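Local coordinates for capsular polysaccharide export system protein KpsC (Thermosulfurimonas dismutans, PDB 6MGD) that acts as a glycosyltransferase that transfers beta-linked Kdo in 2,7 linkage, probably while building the conserved glycolipid anchor of Gram-negative bacterial capsules, at residues Y5-S10 with L46-S51; S302-N307 with I315-N320; K153-V158 with N191-Y196. One frame throughout, in Å; residues are numbered along the deposited sequence.

Contact 1: residues Y5-S10 with L46-S51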
loop_
_atom_site.group_PDB
_atom_site.type_symbol
_atom_site.label_atom_id
_atom_site.label_comp_id
_atom_site.label_asym_id
_atom_site.label_seq_id
_atom_site.Cartn_x
_atom_site.Cartn_y
_atom_site.Cartn_z
ATOM N N TYR A 5 -3.667 23.534 -0.541
ATOM C CA TYR A 5 -5.098 23.489 -0.792
ATOM C C TYR A 5 -5.517 22.042 -1.006
ATOM O O TYR A 5 -4.740 21.224 -1.505
ATOM C CB TYR A 5 -5.485 24.331 -2.016
ATOM C CG TYR A 5 -5.255 25.810 -1.823
ATOM C CD1 TYR A 5 -6.249 26.620 -1.292
ATOM C CD2 TYR A 5 -4.043 26.395 -2.166
ATOM C CE1 TYR A 5 -6.047 27.973 -1.110
ATOM C CE2 TYR A 5 -3.830 27.749 -1.986
ATOM C CZ TYR A 5 -4.836 28.533 -1.458
ATOM O OH TYR A 5 -4.632 29.881 -1.275
ATOM N N THR A 6 -6.751 21.735 -0.619
ATOM C CA THR A 6 -7.305 20.399 -0.781
ATOM C C THR A 6 -8.293 20.372 -1.941
ATOM O O THR A 6 -8.940 21.374 -2.258
ATOM C CB THR A 6 -7.996 19.927 0.501
ATOM O OG1 THR A 6 -9.010 20.867 0.876
ATOM C CG2 THR A 6 -6.984 19.793 1.633
ATOM N N TYR A 7 -8.408 19.204 -2.571
ATOM C CA TYR A 7 -9.264 19.015 -3.738
ATOM C C TYR A 7 -10.355 18.011 -3.390
ATOM O O TYR A 7 -10.091 16.807 -3.300
ATOM C CB TYR A 7 -8.448 18.549 -4.943
ATOM C CG TYR A 7 -9.233 18.481 -6.233
ATOM C CD1 TYR A 7 -9.662 17.264 -6.746
ATOM C CD2 TYR A 7 -9.542 19.637 -6.940
ATOM C CE1 TYR A 7 -10.375 17.199 -7.923
ATOM C CE2 TYR A 7 -10.257 19.584 -8.119
ATOM C CZ TYR A 7 -10.671 18.363 -8.608
ATOM O OH TYR A 7 -11.383 18.302 -9.785
ATOM N N LYS A 8 -11.575 18.513 -3.191
ATOM C CA LYS A 8 -12.763 17.679 -3.000
ATOM C C LYS A 8 -12.602 16.738 -1.808
ATOM O O LYS A 8 -12.871 15.538 -1.892
ATOM C CB LYS A 8 -13.093 16.899 -4.276
ATOM C CG LYS A 8 -13.444 17.780 -5.464
ATOM C CD LYS A 8 -13.670 16.956 -6.720
ATOM C CE LYS A 8 -14.039 17.841 -7.903
ATOM N NZ LYS A 8 -14.105 17.063 -9.171
ATOM N N PHE A 9 -12.154 17.295 -0.688
ATOM C CA PHE A 9 -12.054 16.565 0.567
ATOM C C PHE A 9 -13.306 16.791 1.404
ATOM O O PHE A 9 -13.904 17.870 1.385
ATOM C CB PHE A 9 -10.827 17.002 1.373
ATOM C CG PHE A 9 -9.533 16.392 0.908
ATOM C CD1 PHE A 9 -9.443 15.760 -0.322
ATOM C CD2 PHE A 9 -8.406 16.444 1.716
ATOM C CE1 PHE A 9 -8.250 15.200 -0.742
ATOM C CE2 PHE A 9 -7.213 15.885 1.302
ATOM C CZ PHE A 9 -7.134 15.261 0.071
ATOM N N SER A 10 -13.697 15.759 2.146
ATOM C CA SER A 10 -14.748 15.933 3.134
ATOM C C SER A 10 -14.211 16.705 4.337
ATOM O O SER A 10 -13.005 16.737 4.602
ATOM C CB SER A 10 -15.307 14.580 3.577
ATOM O OG SER A 10 -14.315 13.793 4.209
ATOM N N LEU A 46 -1.814 21.700 -4.473
ATOM C CA LEU A 46 -3.102 21.030 -4.367
ATOM C C LEU A 46 -2.926 19.669 -3.703
ATOM O O LEU A 46 -2.035 18.901 -4.078
ATOM C CB LEU A 46 -3.744 20.866 -5.745
ATOM C CG LEU A 46 -5.193 20.376 -5.757
ATOM C CD1 LEU A 46 -6.099 21.389 -5.071
ATOM C CD2 LEU A 46 -5.660 20.102 -7.180
ATOM N N LEU A 47 -3.772 19.382 -2.718
ATOM C CA LEU A 47 -3.816 18.076 -2.072
ATOM C C LEU A 47 -4.973 17.282 -2.664
ATOM O O LEU A 47 -6.138 17.670 -2.521
ATOM C CB LEU A 47 -3.970 18.215 -0.557
ATOM C CG LEU A 47 -2.792 18.863 0.172
ATOM C CD1 LEU A 47 -3.067 18.992 1.665
ATOM C CD2 LEU A 47 -1.521 18.067 -0.073
ATOM N N VAL A 48 -4.652 16.184 -3.338
ATOM C CA VAL A 48 -5.654 15.315 -3.939
ATOM C C VAL A 48 -5.518 13.934 -3.315
ATOM O O VAL A 48 -4.447 13.550 -2.831
ATOM C CB VAL A 48 -5.520 15.253 -5.480
ATOM C CG1 VAL A 48 -4.419 14.290 -5.895
ATOM C CG2 VAL A 48 -6.843 14.873 -6.123
ATOM N N TRP A 49 -6.620 13.188 -3.313
ATOM C CA TRP A 49 -6.675 11.886 -2.665
ATOM C C TRP A 49 -6.605 10.780 -3.710
ATOM O O TRP A 49 -7.491 10.674 -4.565
ATOM C CB TRP A 49 -7.944 11.738 -1.829
ATOM C CG TRP A 49 -7.980 10.444 -1.086
ATOM C CD1 TRP A 49 -8.591 9.291 -1.477
ATOM C CD2 TRP A 49 -7.354 10.162 0.171
ATOM N NE1 TRP A 49 -8.397 8.309 -0.536
ATOM C CE2 TRP A 49 -7.639 8.818 0.486
ATOM C CE3 TRP A 49 -6.587 10.917 1.065
ATOM C CZ2 TRP A 49 -7.185 8.213 1.656
ATOM C CZ3 TRP A 49 -6.136 10.313 2.223
ATOM C CH2 TRP A 49 -6.436 8.975 2.508
ATOM N N GLY A 50 -5.561 9.962 -3.628
ATOM C CA GLY A 50 -5.476 8.785 -4.475
ATOM C C GLY A 50 -5.458 9.148 -5.946
ATOM O O GLY A 50 -4.737 10.050 -6.383
ATOM N N SER A 51 -6.271 8.438 -6.723
ATOM C CA SER A 51 -6.353 8.625 -8.170
ATOM C C SER A 51 -7.564 9.459 -8.566
ATOM O O SER A 51 -8.213 9.186 -9.579
ATOM C CB SER A 51 -6.379 7.271 -8.870
ATOM O OG SER A 51 -5.235 6.507 -8.531
HETATM O O HOH W 1 -8.883 14.337 -3.764
#

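Contact 2: residues S302-N307 with I315-N320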
loop_
_atom_site.group_PDB
_atom_site.type_symbol
_atom_site.label_atom_id
_atom_site.label_comp_id
_atom_site.label_asym_id
_atom_site.label_seq_id
_atom_site.Cartn_x
_atom_site.Cartn_y
_atom_site.Cartn_z
ATOM N N SER A 302 2.144 11.834 15.897
ATOM C CA SER A 302 1.725 11.201 17.140
ATOM C C SER A 302 0.239 11.419 17.396
ATOM O O SER A 302 -0.290 12.515 17.195
ATOM C CB SER A 302 2.538 11.754 18.310
ATOM O OG SER A 302 2.003 11.323 19.548
ATOM N N LEU A 303 -0.436 10.362 17.854
ATOM C CA LEU A 303 -1.846 10.477 18.207
ATOM C C LEU A 303 -2.056 11.223 19.517
ATOM O O LEU A 303 -3.159 11.726 19.757
ATOM C CB LEU A 303 -2.482 9.090 18.308
ATOM C CG LEU A 303 -2.431 8.176 17.084
ATOM C CD1 LEU A 303 -2.990 6.805 17.432
ATOM C CD2 LEU A 303 -3.194 8.784 15.918
ATOM N N ILE A 304 -1.030 11.315 20.362
ATOM C CA ILE A 304 -1.187 11.866 21.703
ATOM C C ILE A 304 -0.977 13.375 21.694
ATOM O O ILE A 304 -1.846 14.134 22.139
ATOM C CB ILE A 304 -0.228 11.184 22.696
ATOM C CG1 ILE A 304 -0.583 9.703 22.850
ATOM C CG2 ILE A 304 -0.267 11.890 24.048
ATOM C CD1 ILE A 304 0.185 9.006 23.953
ATOM N N ASP A 305 0.179 13.824 21.198
ATOM C CA ASP A 305 0.508 15.243 21.209
ATOM C C ASP A 305 0.438 15.911 19.844
ATOM O O ASP A 305 0.402 17.143 19.784
ATOM C CB ASP A 305 1.910 15.468 21.800
ATOM C CG ASP A 305 2.952 14.535 21.213
ATOM O OD1 ASP A 305 3.191 14.589 19.987
ATOM O OD2 ASP A 305 3.542 13.750 21.985
ATOM N N GLY A 306 0.418 15.144 18.758
ATOM C CA GLY A 306 0.304 15.718 17.433
ATOM C C GLY A 306 1.603 16.131 16.782
ATOM O O GLY A 306 1.573 16.873 15.793
ATOM N N ASN A 307 2.742 15.678 17.296
ATOM C CA ASN A 307 4.033 16.014 16.715
ATOM C C ASN A 307 4.483 14.932 15.739
ATOM O O ASN A 307 4.002 13.797 15.764
ATOM C CB ASN A 307 5.087 16.202 17.808
ATOM C CG ASN A 307 4.861 17.458 18.625
ATOM O OD1 ASN A 307 4.603 17.395 19.826
ATOM N ND2 ASN A 307 4.963 18.612 17.975
ATOM N N ILE A 315 4.908 2.829 15.903
ATOM C CA ILE A 315 4.611 1.461 16.311
ATOM C C ILE A 315 4.480 1.378 17.826
ATOM O O ILE A 315 3.572 0.721 18.347
ATOM C CB ILE A 315 5.685 0.498 15.776
ATOM C CG1 ILE A 315 5.628 0.439 14.249
ATOM C CG2 ILE A 315 5.516 -0.889 16.386
ATOM C CD1 ILE A 315 6.651 -0.487 13.632
ATOM N N PHE A 316 5.372 2.057 18.556
ATOM C CA PHE A 316 5.290 2.066 20.014
ATOM C C PHE A 316 3.962 2.642 20.490
ATOM O O PHE A 316 3.389 2.165 21.477
ATOM C CB PHE A 316 6.454 2.861 20.604
ATOM C CG PHE A 316 7.800 2.237 20.370
ATOM C CD1 PHE A 316 7.937 0.863 20.272
ATOM C CD2 PHE A 316 8.932 3.029 20.249
ATOM C CE1 PHE A 316 9.176 0.288 20.057
ATOM C CE2 PHE A 316 10.174 2.461 20.035
ATOM C CZ PHE A 316 10.297 1.088 19.938
ATOM N N GLU A 317 3.458 3.670 19.802
ATOM C CA GLU A 317 2.185 4.263 20.198
ATOM C C GLU A 317 1.026 3.309 19.938
ATOM O O GLU A 317 0.130 3.172 20.777
ATOM C CB GLU A 317 1.970 5.587 19.467
ATOM C CG GLU A 317 2.099 6.800 20.366
ATOM C CD GLU A 317 1.936 8.109 19.622
ATOM O OE1 GLU A 317 0.906 8.290 18.937
ATOM O OE2 GLU A 317 2.847 8.956 19.722
ATOM N N LEU A 318 1.027 2.644 18.782
ATOM C CA LEU A 318 -0.020 1.670 18.485
ATOM C C LEU A 318 0.098 0.452 19.386
ATOM O O LEU A 318 -0.913 -0.136 19.788
ATOM C CB LEU A 318 0.054 1.257 17.014
ATOM C CG LEU A 318 -0.881 1.949 16.022
ATOM C CD1 LEU A 318 -1.200 3.365 16.458
ATOM C CD2 LEU A 318 -0.253 1.950 14.641
ATOM N N VAL A 319 1.328 0.062 19.712
ATOM C CA VAL A 319 1.546 -1.071 20.599
ATOM C C VAL A 319 1.071 -0.747 22.014
ATOM O O VAL A 319 0.416 -1.568 22.666
ATOM C CB VAL A 319 3.031 -1.477 20.558
ATOM C CG1 VAL A 319 3.379 -2.237 21.762
ATOM C CG2 VAL A 319 3.314 -2.339 19.346
ATOM N N ASN A 320 1.375 0.454 22.506
ATOM C CA ASN A 320 0.884 0.878 23.812
ATOM C C ASN A 320 -0.588 1.273 23.796
ATOM O O ASN A 320 -1.146 1.561 24.862
ATOM C CB ASN A 320 1.726 2.042 24.345
ATOM C CG ASN A 320 3.050 1.582 24.925
ATOM O OD1 ASN A 320 3.104 1.060 26.040
ATOM N ND2 ASN A 320 4.126 1.772 24.171
#

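Contact 3: residues K153-V158 with N191-Y196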
loop_
_atom_site.group_PDB
_atom_site.type_symbol
_atom_site.label_atom_id
_atom_site.label_comp_id
_atom_site.label_asym_id
_atom_site.label_seq_id
_atom_site.Cartn_x
_atom_site.Cartn_y
_atom_site.Cartn_z
ATOM N N LYS A 153 0.487 -31.429 0.262
ATOM C CA LYS A 153 0.559 -30.437 -0.796
ATOM C C LYS A 153 1.097 -29.115 -0.257
ATOM O O LYS A 153 1.033 -28.825 0.941
ATOM C CB LYS A 153 -0.820 -30.221 -1.420
ATOM C CG LYS A 153 -1.550 -31.506 -1.765
ATOM C CD LYS A 153 -3.040 -31.262 -1.944
ATOM C CE LYS A 153 -3.804 -32.574 -2.017
ATOM N NZ LYS A 153 -5.277 -32.360 -2.010
ATOM N N LYS A 154 1.632 -28.304 -1.167
ATOM C CA LYS A 154 2.117 -26.982 -0.794
ATOM C C LYS A 154 0.943 -26.078 -0.441
ATOM O O LYS A 154 -0.041 -25.999 -1.181
ATOM C CB LYS A 154 2.938 -26.375 -1.931
ATOM C CG LYS A 154 3.541 -25.019 -1.599
ATOM C CD LYS A 154 4.726 -24.697 -2.497
ATOM C CE LYS A 154 4.307 -24.492 -3.941
ATOM N NZ LYS A 154 5.465 -24.098 -4.792
ATOM N N ILE A 155 1.043 -25.403 0.699
ATOM C CA ILE A 155 -0.016 -24.524 1.185
ATOM C C ILE A 155 0.151 -23.154 0.538
ATOM O O ILE A 155 1.167 -22.480 0.744
ATOM C CB ILE A 155 0.009 -24.416 2.719
ATOM C CG1 ILE A 155 -0.083 -25.804 3.358
ATOM C CG2 ILE A 155 -1.139 -23.544 3.211
ATOM C CD1 ILE A 155 -1.388 -26.520 3.080
ATOM N N ILE A 156 -0.847 -22.742 -0.243
ATOM C CA ILE A 156 -0.883 -21.426 -0.874
ATOM C C ILE A 156 -2.085 -20.661 -0.327
ATOM O O ILE A 156 -3.184 -21.219 -0.224
ATOM C CB ILE A 156 -0.942 -21.533 -2.412
ATOM C CG1 ILE A 156 0.370 -22.087 -2.971
ATOM C CG2 ILE A 156 -1.235 -20.178 -3.041
ATOM C CD1 ILE A 156 0.446 -22.064 -4.495
ATOM N N VAL A 157 -1.870 -19.395 0.042
ATOM C CA VAL A 157 -2.923 -18.517 0.543
ATOM C C VAL A 157 -3.107 -17.372 -0.443
ATOM O O VAL A 157 -2.131 -16.833 -0.979
ATOM C CB VAL A 157 -2.605 -17.977 1.957
ATOM C CG1 VAL A 157 -1.354 -17.111 1.946
ATOM C CG2 VAL A 157 -3.790 -17.202 2.532
ATOM N N VAL A 158 -4.362 -17.014 -0.693
ATOM C CA VAL A 158 -4.707 -15.933 -1.613
ATOM C C VAL A 158 -5.657 -14.971 -0.911
ATOM O O VAL A 158 -6.812 -15.329 -0.642
ATOM C CB VAL A 158 -5.330 -16.475 -2.912
ATOM C CG1 VAL A 158 -5.859 -15.333 -3.770
ATOM C CG2 VAL A 158 -4.316 -17.300 -3.692
ATOM N N ASN A 191 -1.314 -28.702 -8.121
ATOM C CA ASN A 191 -1.463 -29.650 -7.023
ATOM C C ASN A 191 -1.425 -29.012 -5.643
ATOM O O ASN A 191 -1.655 -29.714 -4.651
ATOM C CB ASN A 191 -0.368 -30.724 -7.100
ATOM C CG ASN A 191 -0.359 -31.454 -8.425
ATOM O OD1 ASN A 191 0.552 -31.282 -9.234
ATOM N ND2 ASN A 191 -1.375 -32.281 -8.653
ATOM N N ALA A 192 -1.142 -27.718 -5.546
ATOM C CA ALA A 192 -1.024 -27.075 -4.247
ATOM C C ALA A 192 -2.390 -26.956 -3.574
ATOM O O ALA A 192 -3.441 -26.992 -4.221
ATOM C CB ALA A 192 -0.385 -25.694 -4.390
ATOM N N TYR A 193 -2.363 -26.818 -2.250
ATOM C CA TYR A 193 -3.571 -26.569 -1.471
ATOM C C TYR A 193 -3.798 -25.063 -1.426
ATOM O O TYR A 193 -3.040 -24.331 -0.781
ATOM C CB TYR A 193 -3.453 -27.155 -0.066
ATOM C CG TYR A 193 -4.745 -27.109 0.726
ATOM C CD1 TYR A 193 -5.137 -25.954 1.392
ATOM C CD2 TYR A 193 -5.575 -28.221 0.805
ATOM C CE1 TYR A 193 -6.316 -25.904 2.109
ATOM C CE2 TYR A 193 -6.756 -28.183 1.525
ATOM C CZ TYR A 193 -7.120 -27.022 2.175
ATOM O OH TYR A 193 -8.295 -26.975 2.893
ATOM N N ILE A 194 -4.838 -24.602 -2.110
ATOM C CA ILE A 194 -5.144 -23.181 -2.216
ATOM C C ILE A 194 -6.301 -22.869 -1.280
ATOM O O ILE A 194 -7.372 -23.481 -1.377
ATOM C CB ILE A 194 -5.481 -22.785 -3.662
ATOM C CG1 ILE A 194 -4.324 -23.152 -4.594
ATOM C CG2 ILE A 194 -5.790 -21.297 -3.744
ATOM C CD1 ILE A 194 -4.578 -22.824 -6.046
ATOM N N VAL A 195 -6.084 -21.925 -0.371
ATOM C CA VAL A 195 -7.118 -21.435 0.530
ATOM C C VAL A 195 -7.338 -19.960 0.221
ATOM O O VAL A 195 -6.390 -19.165 0.251
ATOM C CB VAL A 195 -6.746 -21.651 2.007
ATOM C CG1 VAL A 195 -5.285 -21.310 2.252
ATOM C CG2 VAL A 195 -7.640 -20.820 2.905
ATOM N N TYR A 196 -8.580 -19.600 -0.092
ATOM C CA TYR A 196 -8.928 -18.238 -0.470
ATOM C C TYR A 196 -9.490 -17.506 0.741
ATOM O O TYR A 196 -10.518 -17.909 1.297
ATOM C CB TYR A 196 -9.939 -18.227 -1.615
ATOM C CG TYR A 196 -10.424 -16.845 -1.992
ATOM C CD1 TYR A 196 -9.558 -15.912 -2.550
ATOM C CD2 TYR A 196 -11.750 -16.477 -1.804
ATOM C CE1 TYR A 196 -9.997 -14.651 -2.904
ATOM C CE2 TYR A 196 -12.199 -15.217 -2.156
ATOM C CZ TYR A 196 -11.317 -14.308 -2.704
ATOM O OH TYR A 196 -11.757 -13.051 -3.055
#

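Contact 1: residues Y5-S10 with L46-S51
Y5 and T6 pair with L46 and L47 as parallel neighbours in a mixed sheet, consistent with the N-terminal Rossmann-like half of a GT-B glycosyltransferase. The two strand segments run at 31° to each other. Among the backbone bonds, Y7 N donates to L47 O over 2.7 Å. The partner bond, L47 N to Y5 O, is modelled too short for its length to carry weight. Beyond the Y7 N to L47 O bond a water takes over, accepting from W49 N at 2.6 Å and donating to Y7 O.

Apolar packing divides by face. On the face of Y5 and L46, the leucine's branches make the contact with Y7: L46 CD1 touches Y7 CB at 3.7 Å, while L46 CD2 reaches CG and CD2 of the Y7 ring. CG of Y7 is anti to its backbone N (chi1 -173°), laying the ring alongside V48, with CD1 and V48 CG2 3.7 Å apart. An alanine in place of Y7 would probably leave L46 CD2 and V48 CG2 without the ring and deprive K8 NZ and E56 of its hydroxyl. On the face of T6 and L47, T6 CG2 meets L47 CB and CD1, and T6 OG1 bonds N27 instead; I14 and I17 of helix 11-20 also pack here.

The side chains of F9 and W49 cross at about a right angle, F9 CE1 lying 3.6 Å from W49 CB, and W49 N and the bridging water both sit in the plane of the F9 ring, at its edge.

Contact 2: residues S302-N307 with I315-N320
E317, on the C-terminal helix 311-322, plants its carboxylate in the turn S302-L303-I304, an ST turn just after strand 298-300. That strand belongs to the mixed sheet, so the contact ties the last helix to the turn that follows an outermost strand of that sheet, much as the C-terminal segment of GT-B enzymes commonly returns to the N-terminal domain.

The tight part is polar and bidentate. S302 OG donates to E317 OE2 at 2.5 Å, approaching from the syn side but 28° out of the carboxylate plane. L303 N donates at 2.7 Å to E317 OE1, which accepts through its syn lone pair. The two oxygens thus take one side-chain and one backbone donor from consecutive residues, which should fix the rotation of the carboxylate. S302 OG is held twice, because it also accepts from I304 N at 3.1 Å, the bond that defines the ST turn. E317 CG sits at a chi1 of -109°, away from a staggered value, and chi2 (178°) carries the chain out to CD. S302 N also bonds N307 O, drawing the two ends of 302-307 together. D305 OD2 lies 5.3 Å from E317 OE2, and the like charges might modestly raise either pKa, against the effect of the two donors.

The rest is looser. L303 and L318, both only partly exposed, cross at about a right angle and meet through CD1 to CD1 at 4.0 Å, with L79 also touching L318. I304, exposed to solvent, adds a glancing approach of CG1 to E317 CD at 4.4 Å. Separately, D305 OD1 accepts from N307 N at 2.9 Å in an Asx turn, the N lying nearly in line with the aspartate C-O bond.

Contact 3: residues K153-V158 with N191-Y196
A beta-alpha-beta crossover, with helix 178-188 in the connection, sets I155-V158 parallel to Y193-Y196 in the second sheet of the protein; their segment axes lie 23° apart in direction and come within 4.8 Å. Four backbone bonds run in alternating directions. Y193 N donates to K154 O at 2.7 Å, and I156 N to Y193 O at 2.8 Å. V195 N to I156 O and V158 N to V195 O continue the register.

Side chains on the face of I156, V158, I194 and Y196 pack toward helix 178-188, which I194 and Y196 touch. There I156 CD1 lies 3.7 Å from A192 CB, and V158 CG1 meets the edge of the Y196 ring in its plane, 3.9 Å from CD1. On the other face, I155 and Y193 run side by side: I155 CD1 contacts Y193 CB at 3.8 Å. At the start of the pair, the K153 chain carries its CB, CG and CD past N191 O. This parallel pairing, with 155-159 next to 238-241 in the middle of the sheet, is consistent with the Rossmann-like C-terminal half of a GT-B enzyme.

In the fold
Contacts 1 and 3 are both parallel strand pairs, but in different sheets: their centres lie about 40 Å apart on opposite sides of the chain's centre, consistent with the two Rossmann-like halves of a GT-B fold. Contact 1 is buried, and two backbone bonds, one modelled doubtfully short, plus a bridging water accompany its aromatic and aliphatic packing. Contact 3 is partly buried, has four backbone bonds, and begins with exposed lysines and an asparagine. Contact 2 lies at the surface and joins a turn to a helix, replacing strand pairing with a carboxylate grip. Its turn follows an outer strand of the sheet that contains contact 1, from which its centre lies about 25 Å away.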